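Local coordinates for protein acetyltransferase PA1377 (PDB 2VI7) that probably transfers acetyl groups from acetyl-coenzyme A to an amine of a substrate not yet identified, as a member of the GCN5-related (GNAT) N-acetyltransferase family, at residues A[8-13]-A[103-108]; A[112-115]-A[119-122]; A[123-128]-A[136-141]. One frame throughout, in Å; residues are numbered along the deposited sequence. Where two conformers were deposited one is given.

Contact 1: residues A[8-13]-A[103-108]; sequences IRLERY and GSRLLG. With SO4 (sulfate ion), chain F.
Leu10 meets helix 102-117 with both of its methyls, each on a different residue. CD2 goes to the CD2 methyl of Leu106 at 3.6 Å, a purely apolar contact, while Leu10 CD1 lies 3.4 Å from NH2 of Arg105. Leu10 CG sits over one face of the guanidinium, so the flat group is laid against the branched aliphatic end. With CG beside the backbone N and anti to the carbonyl carbon (chi1 -68°), the branch faces the helix, and its two methyls reach neighbouring residues. Arg105 starts out with CG opposite its own N (chi1 -167°), then bends at chi2 (85°). Its CG passes Ile8 CG2 at 4.2 Å, the two side chains running in opposite senses, and the bend carries NH1 to 3.4 Å from Ile8 O. Strand 8-12, paired with strand 58-65, has its axis 9.8 Å from that of the helix segment. At the beginning of the same helix a sulfate, probably from the crystallisation liquor, accepts bonds from Gly103 N to O1 (2.8 Å) and from Ser104 N (3.1 Å) and OG (3.0 Å) to O4, with Gly101 N as a further donor. Such an anion held largely by backbone N-H groups is consistent with the pyrophosphate-binding loop of the GNAT fold, whose Gln/Arg-x-x-Gly-x-Gly/Ala signature includes Gly101 and Gly103.

Contact 2: residues A[112-115]-A[119-122]; sequences DIAD and NLRR
Ala114 and Leu120 are joined twice, through the backbone and through their side chains. The amide N of Leu120 donates to Ala114 O at 2.8 Å, and an N-H...O angle of 169° makes this a nearly straight bond. Asn119 N lies almost as near to the same oxygen, but its angle is poor, so the carbonyl of Ala114 is gripped by the amide six residues on. Beside this bond, Ala114 CB touches Leu120 CD1 at 4.0 Å. In the leucine, CG stands beside its own backbone N (chi1 -67°), which helps to place CD1 against Ala114 CB; Leu120 CB itself lies 3.7 Å from Ala114 O. Leu75 and Gln77 of strand 68-77 pack on this pair, on Ala114 and Leu120 respectively.

Asn119 marks the turn: it is the first residue after the helix to leave helical phi/psi, and does so with positive phi (58°). The 6→1 bond from Leu120 N to Ala114 O, spanning the positive-phi residue, resembles that of a Schellman motif, and the helix has a wider pi-type turn at 113-115. In the fold this is the return bend of a beta-alpha-beta crossover, where helix 102-117 gives way to strand 122-128, parallel to strand 86-95.

Asn119 also brings its CA within 3.3 Å of Asp115 O, a CA-H...O contact, while its OD1 is bonded to Arg169. A water links the two segments, donating to Asp115 OD1 (2.6 Å) and to Leu120 O (2.8 Å). The other carboxylate oxygen of Asp115, OD2, forms a salt bridge with Arg167. Further along, Arg121 pairs with Asp151 of the second subunit.

Contact 3: residues A[123-128]-A[136-141]; sequences VELTVY and ALYRKF. With SO4 (sulfate ion), chain E.
Tyr138 meets Leu125 and Val127 of strand 122-128 from CB to the far side of its ring, beginning with CB, 3.9 Å from CD2 of Leu125. The same methyl then lies over one face of the ring: it is 3.4 Å from Tyr138 CG and 3.5 Å from CD1. Measured to the ring centroid, Leu125 CD2 stands at 3.6 Å and 18° off the normal, which satisfies a CH-pi contact displaced toward the CG rim. Leu125 presents the methyl with its CG between the backbone N and the carbonyl carbon (chi1 71°), and its other methyl, CD1, reaches Tyr138 CD2 at 4.0 Å. Helix 132-140 is thus laid against the sheet of the GNAT fold at the family's LYxxxGF signature, of which Tyr138 is the tyrosine; an azide, probably from the crystallisation liquor, lies about 6 Å from its side chain and may mark a pocket. Farther out, Tyr138 CE2 meets Val127 CB at 3.7 Å, and the valine's CG2 lies in the ring plane at the edge. Two strand residues therefore hold the ring from different directions, one over a face and one at the rim. At the tip, OH is hydrogen-bonded to Val93 N of strand 86-95, so this buried polar atom has a backbone partner, while Leu107 of helix 102-117 also packs on the ring. The next residue, Arg139, extends to a sulfate instead, its NE donating to O1 at 2.9 Å.

Helix 102-117 connects the set: contact 1 uses its early turns, contact 2 its later part, and strand 122-128 of contact 3 follows after the loop of contact 2. Contact 3 is fully buried, all three touching residues being inside, and its chemistry is aliphatic carbons against an aromatic ring. Contacts 1 and 2 are only partly buried; the first mixes leucine packing with an exposed arginine, whereas the second depends on a backbone bond and a bridging water. Contacts 1 and 3 meet where Phe141 CE2 lies 3.3 Å from Gly108 CA. Contacts 2 and 3 touch more lightly, through Ala114 CB and Val123 CG2 at 4.1 Å, and both also reach the second subunit, unlike contact 1.

Contact 1: residues A[8-13]-A[103-108]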
ATOM      1  N   ILE A   8     -14.099  12.052  26.365  1.00 53.98           N
ATOM      2  CA  ILE A   8     -13.547  11.922  25.021  1.00 51.40           C
ATOM      3  C   ILE A   8     -14.670  11.833  23.990  1.00 50.43           C
ATOM      4  O   ILE A   8     -15.498  10.925  24.047  1.00 51.06           O
ATOM      5  CB  ILE A   8     -12.660  10.666  24.886  1.00 50.62           C
ATOM      6  CG1 ILE A   8     -11.495  10.734  25.876  1.00 49.32           C
ATOM      7  CG2 ILE A   8     -12.120  10.563  23.464  1.00 50.05           C
ATOM      8  CD1 ILE A   8     -10.521   9.566  25.760  1.00 47.75           C
ATOM      9  N   ARG A   9     -14.689  12.790  23.064  1.00 49.33           N
ATOM     10  CA  ARG A   9     -15.686  12.852  21.998  1.00 48.24           C
ATOM     11  C   ARG A   9     -15.037  12.461  20.684  1.00 46.21           C
ATOM     12  O   ARG A   9     -13.967  12.960  20.355  1.00 45.26           O
ATOM     13  CB  ARG A   9     -16.216  14.276  21.822  1.00 50.95           C
ATOM     14  CG  ARG A   9     -17.575  14.567  22.427  1.00 55.24           C
ATOM     15  CD  ARG A   9     -18.123  15.871  21.849  1.00 59.30           C
ATOM     16  NE  ARG A   9     -19.109  16.546  22.698  1.00 63.73           N
ATOM     17  CZ  ARG A   9     -20.374  16.154  22.878  1.00 65.32           C
ATOM     18  NH1 ARG A   9     -20.832  15.060  22.278  1.00 65.59           N
ATOM     19  NH2 ARG A   9     -21.201  16.895  23.626  1.00 65.36           N
ATOM     20  N   LEU A  10     -15.686  11.578  19.933  1.00 43.93           N
ATOM     21  CA  LEU A  10     -15.169  11.168  18.635  1.00 41.74           C
ATOM     22  C   LEU A  10     -15.987  11.904  17.595  1.00 41.58           C
ATOM     23  O   LEU A  10     -17.206  12.006  17.714  1.00 42.18           O
ATOM     24  CB  LEU A  10     -15.311   9.658  18.434  1.00 40.64           C
ATOM     25  CG  LEU A  10     -14.423   8.793  19.326  1.00 39.77           C
ATOM     26  CD1 LEU A  10     -14.646   7.329  18.996  1.00 39.13           C
ATOM     27  CD2 LEU A  10     -12.967   9.163  19.104  1.00 39.22           C
ATOM     28  N   GLU A  11     -15.314  12.431  16.584  1.00 41.36           N
ATOM     29  CA  GLU A  11     -16.005  13.162  15.543  1.00 41.99           C
ATOM     30  C   GLU A  11     -15.304  13.001  14.215  1.00 40.26           C
ATOM     31  O   GLU A  11     -14.109  12.734  14.168  1.00 39.42           O
ATOM     32  CB  GLU A  11     -16.100  14.643  15.923  1.00 45.61           C
ATOM     33  CG  GLU A  11     -17.221  14.936  16.915  1.00 50.63           C
ATOM     34  CD  GLU A  11     -17.280  16.405  17.323  1.00 55.03           C
ATOM     35  OE1 GLU A  11     -16.914  17.266  16.478  1.00 57.07           O
ATOM     36  OE2 GLU A  11     -17.701  16.677  18.476  1.00 55.93           O
ATOM     37  N   ARG A  12     -16.071  13.140  13.142  1.00 39.83           N
ATOM     38  CA  ARG A  12     -15.530  13.035  11.801  1.00 41.82           C
ATOM     39  C   ARG A  12     -14.605  14.223  11.529  1.00 42.62           C
ATOM     40  O   ARG A  12     -14.963  15.389  11.745  1.00 42.35           O
ATOM     41  CB  ARG A  12     -16.670  13.000  10.776  1.00 42.03           C
ATOM     42  CG  ARG A  12     -16.247  12.917   9.315  1.00 43.32           C
ATOM     43  CD  ARG A  12     -15.589  11.589   8.981  1.00 46.09           C
ATOM     44  NE  ARG A  12     -15.245  11.505   7.562  1.00 50.02           N
ATOM     45  CZ  ARG A  12     -16.039  11.002   6.617  1.00 51.46           C
ATOM     46  NH1 ARG A  12     -17.238  10.524   6.929  1.00 53.12           N
ATOM     47  NH2 ARG A  12     -15.632  10.973   5.354  1.00 52.32           N
ATOM     48  N   TYR A  13     -13.402  13.913  11.063  1.00 43.21           N
ATOM     49  CA  TYR A  13     -12.423  14.943  10.762  1.00 44.23           C
ATOM     50  C   TYR A  13     -12.913  15.863   9.648  1.00 45.25           C
ATOM     51  O   TYR A  13     -13.131  15.427   8.508  1.00 44.77           O
ATOM     52  CB  TYR A  13     -11.091  14.305  10.355  1.00 43.54           C
ATOM     53  CG  TYR A  13     -10.060  15.297   9.851  1.00 42.34           C
ATOM     54  CD1 TYR A  13      -9.596  16.332  10.663  1.00 42.52           C
ATOM     55  CD2 TYR A  13      -9.535  15.186   8.566  1.00 42.16           C
ATOM     56  CE1 TYR A  13      -8.628  17.227  10.204  1.00 42.59           C
ATOM     57  CE2 TYR A  13      -8.570  16.071   8.100  1.00 42.83           C
ATOM     58  CZ  TYR A  13      -8.117  17.088   8.919  1.00 42.07           C
ATOM     59  OH  TYR A  13      -7.147  17.950   8.454  1.00 44.31           O
ATOM     60  N   GLY A 103      -6.547   5.504  22.317  1.00 33.69           N
ATOM     61  CA  GLY A 103      -6.345   4.559  21.233  1.00 32.41           C
ATOM     62  C   GLY A 103      -7.466   3.546  21.084  1.00 32.26           C
ATOM     63  O   GLY A 103      -7.993   3.360  19.987  1.00 31.58           O
ATOM     64  N   SER A 104      -7.832   2.892  22.183  0.50 31.85           N
ATOM     65  CA  SER A 104      -8.893   1.891  22.156  0.50 32.32           C
ATOM     66  C   SER A 104     -10.220   2.504  21.729  0.50 31.90           C
ATOM     67  O   SER A 104     -11.004   1.869  21.026  0.50 32.23           O
ATOM     68  CB  SER A 104      -9.053   1.248  23.533  0.50 32.15           C
ATOM     69  OG  SER A 104      -9.512   2.195  24.480  0.50 33.80           O
ATOM     70  N   ARG A 105     -10.467   3.734  22.165  1.00 31.51           N
ATOM     71  CA  ARG A 105     -11.693   4.448  21.830  1.00 30.94           C
ATOM     72  C   ARG A 105     -11.797   4.605  20.316  1.00 29.57           C
ATOM     73  O   ARG A 105     -12.797   4.228  19.695  1.00 27.78           O
ATOM     74  CB  ARG A 105     -11.661   5.822  22.495  1.00 33.43           C
ATOM     75  CG  ARG A 105     -12.975   6.573  22.506  1.00 38.75           C
ATOM     76  CD  ARG A 105     -13.848   6.175  23.687  1.00 42.28           C
ATOM     77  NE  ARG A 105     -14.991   7.077  23.839  1.00 46.88           N
ATOM     78  CZ  ARG A 105     -16.022   7.138  22.996  1.00 49.08           C
ATOM     79  NH1 ARG A 105     -17.012   7.996  23.219  1.00 50.82           N
ATOM     80  NH2 ARG A 105     -16.071   6.338  21.936  1.00 50.60           N
ATOM     81  N   LEU A 106     -10.744   5.169  19.734  1.00 28.84           N
ATOM     82  CA  LEU A 106     -10.667   5.399  18.300  1.00 27.86           C
ATOM     83  C   LEU A 106     -10.742   4.103  17.492  1.00 27.40           C
ATOM     84  O   LEU A 106     -11.542   4.000  16.560  1.00 28.05           O
ATOM     85  CB  LEU A 106      -9.361   6.135  17.951  1.00 26.94           C
ATOM     86  CG  LEU A 106      -9.248   7.648  18.187  1.00 25.79           C
ATOM     87  CD1 LEU A 106      -7.787   8.068  18.111  1.00 25.92           C
ATOM     88  CD2 LEU A 106     -10.079   8.400  17.159  1.00 25.45           C
ATOM     89  N   LEU A 107      -9.913   3.125  17.854  1.00 25.69           N
ATOM     90  CA  LEU A 107      -9.854   1.856  17.133  1.00 25.43           C
ATOM     91  C   LEU A 107     -11.146   1.056  17.224  1.00 26.04           C
ATOM     92  O   LEU A 107     -11.647   0.562  16.217  1.00 27.01           O
ATOM     93  CB  LEU A 107      -8.668   1.011  17.630  1.00 22.46           C
ATOM     94  CG  LEU A 107      -8.393  -0.292  16.864  1.00 21.39           C
ATOM     95  CD1 LEU A 107      -8.245   0.010  15.373  1.00 19.64           C
ATOM     96  CD2 LEU A 107      -7.150  -0.983  17.409  1.00 20.11           C
ATOM     97  N   GLY A 108     -11.683   0.933  18.431  1.00 26.47           N
ATOM     98  CA  GLY A 108     -12.913   0.196  18.612  1.00 27.29           C
ATOM     99  C   GLY A 108     -14.006   0.747  17.719  1.00 29.50           C
ATOM    100  O   GLY A 108     -14.796  -0.002  17.150  1.00 31.02           O
TER
HETATM  101  S   SO4 F1173      -5.180   3.122  25.141  1.00 60.12           S
HETATM  102  O1  SO4 F1173      -4.860   4.245  24.221  1.00 60.62           O
HETATM  103  O2  SO4 F1173      -4.353   1.941  24.794  1.00 60.12           O
HETATM  104  O3  SO4 F1173      -4.862   3.508  26.536  1.00 60.98           O
HETATM  105  O4  SO4 F1173      -6.625   2.796  25.035  1.00 59.83           O

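Contact 2: residues A[112-115]-A[119-122]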
ATOM      1  N   ASP A 112     -16.018  -0.834  14.426  1.00 28.07           N
ATOM      2  CA  ASP A 112     -17.471  -0.937  14.463  1.00 28.50           C
ATOM      3  C   ASP A 112     -17.966  -0.573  13.061  1.00 29.69           C
ATOM      4  O   ASP A 112     -18.849  -1.232  12.507  1.00 30.59           O
ATOM      5  CB  ASP A 112     -18.065   0.047  15.478  1.00 31.71           C
ATOM      6  CG  ASP A 112     -19.603   0.076  15.439  1.00 35.68           C
ATOM      7  OD1 ASP A 112     -20.196   1.183  15.413  1.00 37.27           O
ATOM      8  OD2 ASP A 112     -20.219  -1.011  15.433  1.00 37.05           O
ATOM      9  N   ILE A 113     -17.384   0.481  12.494  1.00 28.39           N
ATOM     10  CA  ILE A 113     -17.739   0.935  11.157  1.00 28.37           C
ATOM     11  C   ILE A 113     -17.354  -0.121  10.121  1.00 28.02           C
ATOM     12  O   ILE A 113     -18.114  -0.406   9.194  1.00 28.98           O
ATOM     13  CB  ILE A 113     -17.008   2.247  10.797  1.00 28.45           C
ATOM     14  CG1 ILE A 113     -17.440   3.374  11.736  1.00 28.77           C
ATOM     15  CG2 ILE A 113     -17.278   2.604   9.344  1.00 28.13           C
ATOM     16  CD1 ILE A 113     -18.912   3.726  11.655  1.00 31.36           C
ATOM     17  N   ALA A 114     -16.162  -0.689  10.291  1.00 26.93           N
ATOM     18  CA  ALA A 114     -15.643  -1.699   9.386  1.00 25.17           C
ATOM     19  C   ALA A 114     -16.492  -2.959   9.413  1.00 25.75           C
ATOM     20  O   ALA A 114     -16.826  -3.512   8.366  1.00 26.51           O
ATOM     21  CB  ALA A 114     -14.195  -2.033   9.758  1.00 23.70           C
ATOM     22  N   ASP A 115     -16.856  -3.400  10.614  1.00 25.99           N
ATOM     23  CA  ASP A 115     -17.645  -4.616  10.767  1.00 25.86           C
ATOM     24  C   ASP A 115     -19.124  -4.472  10.468  1.00 25.62           C
ATOM     25  O   ASP A 115     -19.671  -5.180   9.633  1.00 26.46           O
ATOM     26  CB  ASP A 115     -17.554  -5.178  12.194  1.00 27.42           C
ATOM     27  CG  ASP A 115     -16.151  -5.519  12.620  1.00 28.16           C
ATOM     28  OD1 ASP A 115     -15.251  -5.565  11.761  1.00 32.08           O
ATOM     29  OD2 ASP A 115     -15.959  -5.753  13.834  1.00 28.33           O
ATOM     30  N   ASN A 119     -18.981  -3.783   6.468  1.00 25.18           N
ATOM     31  CA  ASN A 119     -18.976  -5.241   6.360  1.00 25.84           C
ATOM     32  C   ASN A 119     -17.667  -5.711   5.709  1.00 25.45           C
ATOM     33  O   ASN A 119     -17.671  -6.546   4.804  1.00 24.60           O
ATOM     34  CB  ASN A 119     -20.206  -5.704   5.554  1.00 27.88           C
ATOM     35  CG  ASN A 119     -20.487  -7.204   5.684  1.00 29.21           C
ATOM     36  OD1 ASN A 119     -20.388  -7.780   6.769  1.00 29.37           O
ATOM     37  ND2 ASN A 119     -20.866  -7.831   4.574  1.00 29.51           N
ATOM     38  N   LEU A 120     -16.545  -5.159   6.174  1.00 25.50           N
ATOM     39  CA  LEU A 120     -15.234  -5.527   5.650  1.00 24.41           C
ATOM     40  C   LEU A 120     -14.820  -6.869   6.234  1.00 25.04           C
ATOM     41  O   LEU A 120     -15.119  -7.170   7.390  1.00 25.47           O
ATOM     42  CB  LEU A 120     -14.182  -4.473   6.011  1.00 22.08           C
ATOM     43  CG  LEU A 120     -14.324  -3.097   5.370  1.00 21.72           C
ATOM     44  CD1 LEU A 120     -13.210  -2.195   5.874  1.00 19.91           C
ATOM     45  CD2 LEU A 120     -14.292  -3.234   3.848  1.00 19.98           C
ATOM     46  N   ARG A 121     -14.133  -7.670   5.427  1.00 25.68           N
ATOM     47  CA  ARG A 121     -13.665  -8.983   5.858  1.00 26.74           C
ATOM     48  C   ARG A 121     -12.241  -8.914   6.411  1.00 25.46           C
ATOM     49  O   ARG A 121     -11.829  -9.764   7.188  1.00 25.33           O
ATOM     50  CB  ARG A 121     -13.681  -9.954   4.675  1.00 27.81           C
ATOM     51  CG  ARG A 121     -13.225 -11.372   4.988  1.00 32.36           C
ATOM     52  CD  ARG A 121     -12.968 -12.104   3.683  1.00 38.80           C
ATOM     53  NE  ARG A 121     -12.649 -13.524   3.832  1.00 45.36           N
ATOM     54  CZ  ARG A 121     -13.554 -14.486   4.007  1.00 47.54           C
ATOM     55  NH1 ARG A 121     -14.845 -14.181   4.069  1.00 49.34           N
ATOM     56  NH2 ARG A 121     -13.174 -15.759   4.075  1.00 47.91           N
ATOM     57  N   ARG A 122     -11.502  -7.884   6.027  1.00 24.22           N
ATOM     58  CA  ARG A 122     -10.112  -7.762   6.431  1.00 22.68           C
ATOM     59  C   ARG A 122      -9.710  -6.322   6.704  1.00 23.27           C
ATOM     60  O   ARG A 122     -10.010  -5.430   5.917  1.00 23.99           O
ATOM     61  CB  ARG A 122      -9.250  -8.338   5.304  1.00 22.14           C
ATOM     62  CG  ARG A 122      -7.759  -8.277   5.487  1.00 22.14           C
ATOM     63  CD  ARG A 122      -7.071  -8.723   4.209  1.00 21.61           C
ATOM     64  NE  ARG A 122      -5.648  -8.400   4.251  1.00 25.38           N
ATOM     65  CZ  ARG A 122      -4.738  -9.120   4.895  1.00 25.96           C
ATOM     66  NH1 ARG A 122      -5.098 -10.219   5.537  1.00 27.90           N
ATOM     67  NH2 ARG A 122      -3.476  -8.719   4.941  1.00 26.66           N
TER
HETATM   68  O   HOH W   1     -13.923  -5.989   9.611  1.00 25.95           O

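Contact 3: residues A[123-128]-A[136-141]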
ATOM      1  N   VAL A 123      -9.039  -6.095   7.827  1.00 22.60           N
ATOM      2  CA  VAL A 123      -8.558  -4.760   8.165  1.00 22.38           C
ATOM      3  C   VAL A 123      -7.059  -4.921   8.378  1.00 22.11           C
ATOM      4  O   VAL A 123      -6.622  -5.821   9.097  1.00 22.01           O
ATOM      5  CB  VAL A 123      -9.222  -4.203   9.432  1.00 22.31           C
ATOM      6  CG1 VAL A 123      -8.734  -2.787   9.692  1.00 21.40           C
ATOM      7  CG2 VAL A 123     -10.721  -4.202   9.271  1.00 21.61           C
ATOM      8  N   GLU A 124      -6.284  -4.049   7.740  1.00 22.02           N
ATOM      9  CA  GLU A 124      -4.829  -4.108   7.782  1.00 21.49           C
ATOM     10  C   GLU A 124      -4.155  -2.909   8.439  1.00 22.24           C
ATOM     11  O   GLU A 124      -4.660  -1.791   8.402  1.00 21.42           O
ATOM     12  CB  GLU A 124      -4.315  -4.251   6.352  1.00 22.48           C
ATOM     13  CG  GLU A 124      -5.199  -5.146   5.495  1.00 25.02           C
ATOM     14  CD  GLU A 124      -4.978  -4.953   4.010  1.00 25.87           C
ATOM     15  OE1 GLU A 124      -4.752  -3.799   3.594  1.00 25.96           O
ATOM     16  OE2 GLU A 124      -5.050  -5.949   3.254  1.00 27.10           O
ATOM     17  N   LEU A 125      -2.997  -3.157   9.041  1.00 23.03           N
ATOM     18  CA  LEU A 125      -2.232  -2.103   9.695  1.00 23.58           C
ATOM     19  C   LEU A 125      -0.773  -2.508   9.800  1.00 23.53           C
ATOM     20  O   LEU A 125      -0.423  -3.660   9.568  1.00 23.98           O
ATOM     21  CB  LEU A 125      -2.787  -1.823  11.100  1.00 24.40           C
ATOM     22  CG  LEU A 125      -2.587  -2.848  12.231  1.00 24.42           C
ATOM     23  CD1 LEU A 125      -1.132  -2.907  12.657  1.00 23.42           C
ATOM     24  CD2 LEU A 125      -3.442  -2.441  13.418  1.00 22.82           C
ATOM     25  N   THR A 126       0.083  -1.548  10.126  1.00 23.54           N
ATOM     26  CA  THR A 126       1.502  -1.824  10.312  1.00 22.71           C
ATOM     27  C   THR A 126       1.813  -1.089  11.598  1.00 20.82           C
ATOM     28  O   THR A 126       1.194  -0.079  11.898  1.00 20.05           O
ATOM     29  CB  THR A 126       2.394  -1.261   9.162  1.00 23.18           C
ATOM     30  OG1 THR A 126       2.182   0.149   9.032  1.00 26.12           O
ATOM     31  CG2 THR A 126       2.097  -1.961   7.843  1.00 21.24           C
ATOM     32  N   VAL A 127       2.746  -1.617  12.371  1.00 20.16           N
ATOM     33  CA  VAL A 127       3.123  -1.004  13.636  1.00 19.99           C
ATOM     34  C   VAL A 127       4.606  -1.298  13.869  1.00 20.46           C
ATOM     35  O   VAL A 127       5.105  -2.374  13.531  1.00 21.78           O
ATOM     36  CB  VAL A 127       2.228  -1.559  14.816  1.00 19.77           C
ATOM     37  CG1 VAL A 127       2.211  -3.057  14.816  1.00 19.13           C
ATOM     38  CG2 VAL A 127       2.762  -1.137  16.142  1.00 19.62           C
ATOM     39  N   TYR A 128       5.327  -0.331  14.419  1.00 20.67           N
ATOM     40  CA  TYR A 128       6.750  -0.523  14.682  1.00 20.81           C
ATOM     41  C   TYR A 128       6.965  -1.681  15.643  1.00 20.85           C
ATOM     42  O   TYR A 128       6.304  -1.755  16.669  1.00 22.28           O
ATOM     43  CB  TYR A 128       7.323   0.770  15.236  1.00 20.84           C
ATOM     44  CG  TYR A 128       7.333   1.861  14.186  1.00 22.40           C
ATOM     45  CD1 TYR A 128       6.761   3.107  14.428  1.00 21.22           C
ATOM     46  CD2 TYR A 128       7.903   1.635  12.928  1.00 22.30           C
ATOM     47  CE1 TYR A 128       6.756   4.106  13.442  1.00 20.52           C
ATOM     48  CE2 TYR A 128       7.897   2.624  11.936  1.00 22.61           C
ATOM     49  CZ  TYR A 128       7.323   3.857  12.202  1.00 21.67           C
ATOM     50  OH  TYR A 128       7.312   4.841  11.234  1.00 25.07           O
ATOM     51  N   ALA A 136      -0.095  -4.262  21.801  1.00 24.49           N
ATOM     52  CA  ALA A 136      -1.019  -4.822  22.774  1.00 24.88           C
ATOM     53  C   ALA A 136      -2.432  -4.374  22.432  1.00 24.78           C
ATOM     54  O   ALA A 136      -3.380  -5.149  22.553  1.00 25.05           O
ATOM     55  CB  ALA A 136      -0.639  -4.364  24.189  1.00 23.29           C
ATOM     56  N   LEU A 137      -2.561  -3.123  21.999  1.00 24.03           N
ATOM     57  CA  LEU A 137      -3.855  -2.561  21.625  1.00 25.05           C
ATOM     58  C   LEU A 137      -4.454  -3.268  20.400  1.00 25.05           C
ATOM     59  O   LEU A 137      -5.616  -3.676  20.416  1.00 26.16           O
ATOM     60  CB  LEU A 137      -3.720  -1.057  21.342  1.00 23.95           C
ATOM     61  CG  LEU A 137      -4.965  -0.366  20.768  1.00 23.25           C
ATOM     62  CD1 LEU A 137      -6.082  -0.419  21.779  1.00 22.00           C
ATOM     63  CD2 LEU A 137      -4.657   1.075  20.425  1.00 24.11           C
ATOM     64  N   TYR A 138      -3.660  -3.415  19.346  1.00 23.73           N
ATOM     65  CA  TYR A 138      -4.124  -4.060  18.131  1.00 23.01           C
ATOM     66  C   TYR A 138      -4.432  -5.528  18.381  1.00 23.83           C
ATOM     67  O   TYR A 138      -5.374  -6.069  17.816  1.00 23.76           O
ATOM     68  CB  TYR A 138      -3.082  -3.892  17.025  1.00 21.92           C
ATOM     69  CG  TYR A 138      -2.725  -2.432  16.774  1.00 22.11           C
ATOM     70  CD1 TYR A 138      -3.709  -1.443  16.785  1.00 21.39           C
ATOM     71  CD2 TYR A 138      -1.406  -2.039  16.526  1.00 23.41           C
ATOM     72  CE1 TYR A 138      -3.393  -0.101  16.558  1.00 23.49           C
ATOM     73  CE2 TYR A 138      -1.077  -0.692  16.292  1.00 22.97           C
ATOM     74  CZ  TYR A 138      -2.078   0.270  16.314  1.00 23.71           C
ATOM     75  OH  TYR A 138      -1.774   1.599  16.109  1.00 24.34           O
ATOM     76  N   ARG A 139      -3.641  -6.174  19.229  1.00 24.24           N
ATOM     77  CA  ARG A 139      -3.877  -7.581  19.558  1.00 24.77           C
ATOM     78  C   ARG A 139      -5.171  -7.713  20.363  1.00 24.90           C
ATOM     79  O   ARG A 139      -5.895  -8.692  20.221  1.00 24.58           O
ATOM     80  CB  ARG A 139      -2.709  -8.149  20.363  1.00 24.44           C
ATOM     81  CG  ARG A 139      -1.513  -8.500  19.519  1.00 24.10           C
ATOM     82  CD  ARG A 139      -0.342  -8.925  20.374  1.00 26.17           C
ATOM     83  NE  ARG A 139       0.757  -9.434  19.556  1.00 27.19           N
ATOM     84  CZ  ARG A 139       1.983  -9.657  20.016  1.00 28.25           C
ATOM     85  NH1 ARG A 139       2.274  -9.413  21.286  1.00 29.42           N
ATOM     86  NH2 ARG A 139       2.917 -10.139  19.213  1.00 31.60           N
ATOM     87  N   LYS A 140      -5.448  -6.730  21.213  1.00 25.54           N
ATOM     88  CA  LYS A 140      -6.667  -6.723  22.010  1.00 24.72           C
ATOM     89  C   LYS A 140      -7.886  -6.753  21.085  1.00 25.94           C
ATOM     90  O   LYS A 140      -8.896  -7.382  21.402  1.00 28.02           O
ATOM     91  CB  LYS A 140      -6.721  -5.457  22.869  1.00 24.83           C
ATOM     92  CG  LYS A 140      -8.109  -5.124  23.394  1.00 25.95           C
ATOM     93  CD  LYS A 140      -8.146  -3.776  24.086  1.00 27.65           C
ATOM     94  CE  LYS A 140      -9.581  -3.279  24.250  1.00 29.85           C
ATOM     95  NZ  LYS A 140     -10.480  -4.270  24.922  1.00 31.51           N
ATOM     96  N   PHE A 141      -7.785  -6.073  19.942  1.00 25.69           N
ATOM     97  CA  PHE A 141      -8.886  -6.002  18.977  1.00 24.47           C
ATOM     98  C   PHE A 141      -8.906  -7.065  17.884  1.00 23.51           C
ATOM     99  O   PHE A 141      -9.580  -6.895  16.873  1.00 23.45           O
ATOM    100  CB  PHE A 141      -8.950  -4.609  18.322  1.00 25.15           C
ATOM    101  CG  PHE A 141      -9.549  -3.538  19.212  1.00 25.53           C
ATOM    102  CD1 PHE A 141      -8.746  -2.795  20.083  1.00 24.17           C
ATOM    103  CD2 PHE A 141     -10.928  -3.316  19.226  1.00 24.02           C
ATOM    104  CE1 PHE A 141      -9.309  -1.853  20.957  1.00 24.81           C
ATOM    105  CE2 PHE A 141     -11.502  -2.374  20.100  1.00 25.03           C
ATOM    106  CZ  PHE A 141     -10.694  -1.643  20.965  1.00 24.81           C
TER
HETATM  107  S   SO4 E1172       0.416 -12.247  17.136  1.00 32.56           S
HETATM  108  O1  SO4 E1172       0.613 -10.795  16.988  1.00 33.44           O
HETATM  109  O2  SO4 E1172      -0.188 -12.805  15.910  1.00 31.01           O
HETATM  110  O3  SO4 E1172       1.721 -12.913  17.382  1.00 34.20           O
HETATM  111  O4  SO4 E1172      -0.501 -12.445  18.264  1.00 32.96           O